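Local coordinates for SusD-like carbohydrate binding protein BF1063 (Bacteroides fragilis NCTC 9343, PDB 3I4G) that probably binds carbohydrate at the outer membrane as a member of the SusD family, at residues A[105-109]-A[120-124]. Sequence-based numbering, arbitrary orientation.
Sequences FLVGI and RMIAE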
loop_
_atom_site.group_PDB
_atom_site.type_symbol
_atom_site.label_atom_id
_atom_site.label_comp_id
_atom_site.label_asym_id
_atom_site.label_seq_id
_atom_site.Cartn_x
_atom_site.Cartn_y
_atom_site.Cartn_z
ATOM N N PHE A 105 22.177 -12.684 10.193
ATOM C CA PHE A 105 22.581 -11.502 10.933
ATOM C C PHE A 105 22.392 -11.679 12.430
ATOM O O PHE A 105 23.318 -11.375 13.202
ATOM C CB PHE A 105 21.750 -10.304 10.459
ATOM C CG PHE A 105 22.105 -9.002 11.133
ATOM C CD1 PHE A 105 21.559 -8.632 12.357
ATOM C CD2 PHE A 105 22.953 -8.105 10.508
ATOM C CE1 PHE A 105 21.885 -7.411 12.947
ATOM C CE2 PHE A 105 23.290 -6.895 11.117
ATOM C CZ PHE A 105 22.754 -6.556 12.324
ATOM N N LEU A 106 21.235 -12.199 12.829
ATOM C CA LEU A 106 20.893 -12.356 14.247
ATOM C C LEU A 106 21.793 -13.369 14.907
ATOM O O LEU A 106 22.178 -13.180 16.072
ATOM C CB LEU A 106 19.416 -12.694 14.384
ATOM C CG LEU A 106 18.491 -11.505 14.117
ATOM C CD1 LEU A 106 17.065 -11.986 13.883
ATOM C CD2 LEU A 106 18.598 -10.456 15.285
ATOM N N VAL A 107 22.153 -14.422 14.181
ATOM C CA VAL A 107 23.104 -15.395 14.712
ATOM C C VAL A 107 24.496 -14.781 14.768
ATOM O O VAL A 107 25.156 -14.793 15.797
ATOM C CB VAL A 107 23.156 -16.661 13.843
ATOM C CG1 VAL A 107 24.341 -17.554 14.260
ATOM C CG2 VAL A 107 21.838 -17.409 13.909
ATOM N N GLY A 108 24.936 -14.216 13.656
ATOM C CA GLY A 108 26.290 -13.697 13.532
ATOM C C GLY A 108 26.651 -12.614 14.524
ATOM O O GLY A 108 27.780 -12.558 14.998
ATOM N N ILE A 109 25.693 -11.748 14.870
ATOM C CA ILE A 109 25.973 -10.623 15.762
ATOM C C ILE A 109 25.960 -10.990 17.247
ATOM O O ILE A 109 26.482 -10.228 18.073
ATOM C CB ILE A 109 24.967 -9.458 15.491
ATOM C CG1 ILE A 109 25.573 -8.130 15.935
ATOM C CG2 ILE A 109 23.628 -9.724 16.162
ATOM C CD1 ILE A 109 24.723 -6.910 15.520
ATOM N N ARG A 120 20.308 -1.972 19.272
ATOM C CA ARG A 120 19.446 -1.367 18.260
ATOM C C ARG A 120 19.403 -2.196 16.994
ATOM O O ARG A 120 18.328 -2.476 16.457
ATOM C CB ARG A 120 19.929 0.043 17.952
ATOM C CG ARG A 120 19.073 0.705 16.900
ATOM C CD ARG A 120 19.610 2.065 16.588
ATOM N NE ARG A 120 18.803 2.707 15.554
ATOM C CZ ARG A 120 19.045 3.924 15.081
ATOM N NH1 ARG A 120 20.026 4.670 15.566
ATOM N NH2 ARG A 120 18.265 4.426 14.124
HETATM N N MSE A 121 20.558 -2.598 16.502
HETATM C CA MSE A 121 20.602 -3.331 15.227
HETATM C C MSE A 121 19.924 -4.697 15.305
HETATM O O MSE A 121 19.256 -5.114 14.363
HETATM C CB MSE A 121 22.024 -3.491 14.749
HETATM C CG MSE A 121 22.663 -2.120 14.389
HETATM SE SE MSE A 121 24.322 -2.320 13.400
HETATM C CE MSE A 121 25.356 -2.703 14.909
ATOM N N ILE A 122 19.998 -5.359 16.451
ATOM C CA ILE A 122 19.270 -6.600 16.668
ATOM C C ILE A 122 17.775 -6.316 16.549
ATOM O O ILE A 122 17.045 -7.040 15.899
ATOM C CB ILE A 122 19.568 -7.222 18.035
ATOM C CG1 ILE A 122 20.986 -7.794 18.036
ATOM C CG2 ILE A 122 18.525 -8.311 18.382
ATOM C CD1 ILE A 122 21.527 -8.164 19.404
ATOM N N ALA A 123 17.312 -5.246 17.204
ATOM C CA ALA A 123 15.899 -4.867 17.078
ATOM C C ALA A 123 15.500 -4.555 15.639
ATOM O O ALA A 123 14.391 -4.919 15.197
ATOM C CB ALA A 123 15.606 -3.681 17.993
ATOM N N GLU A 124 16.365 -3.890 14.880
ATOM C CA GLU A 124 16.071 -3.589 13.475
ATOM C C GLU A 124 15.948 -4.859 12.672
ATOM O O GLU A 124 15.028 -4.987 11.869
ATOM C CB GLU A 124 17.135 -2.676 12.908
ATOM C CG GLU A 124 17.140 -1.314 13.578
ATOM C CD GLU A 124 18.146 -0.394 12.993
ATOM O OE1 GLU A 124 17.844 0.272 11.979
ATOM O OE2 GLU A 124 19.260 -0.328 13.538
#
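Ile122 meets Ile109 with one branch and Leu106 with the other. Its CB carries both branches. CG2 packs 3.8 Å from Leu106 CD2. CG1 is set anti to the carbonyl carbon (chi1 -72°) and lies 3.8 Å from Ile109 CG2. At the tip, Ile122 CD1 stays close to the same methyl, 4.2 Å from Ile109 CG2. Leu106 starts off to the side of the neighbouring helix, but its end turns in. Its CD2 also rests against the backbone, 3.8 Å from Ile122 O.

The segments belong to helices 86-109 and 116-139, joined by a short loop as an antiparallel helical hairpin. Over 105-109 and 120-124 the axes run at 160° and come within 10.2 Å. Such paired helices are consistent with the TPR-like helical part known from SusD proteins. No hydrogen bond links the two segments here; apolar packing does the joining.

Phe105, Ile109 and Met121 are buried; Leu106 and Ile122 are partly exposed. The CG of Phe105 is anti to the backbone N (chi1 -178°), which carries the ring across to Met121, a selenomethionine. Ring atom CZ lies 4.0 Å from Met121 CB, and the two side chains cross at about a right angle. The backbone N of Ile122 sits at the ring edge, near its plane. Trp18 packs edge-to-face with this ring. Further along Met121, the chain bends near its end, and CE comes 4.3 Å from Ile109 CD1. Helix 21-33 adds Leu31 against Phe105 and Leu28 against Met121.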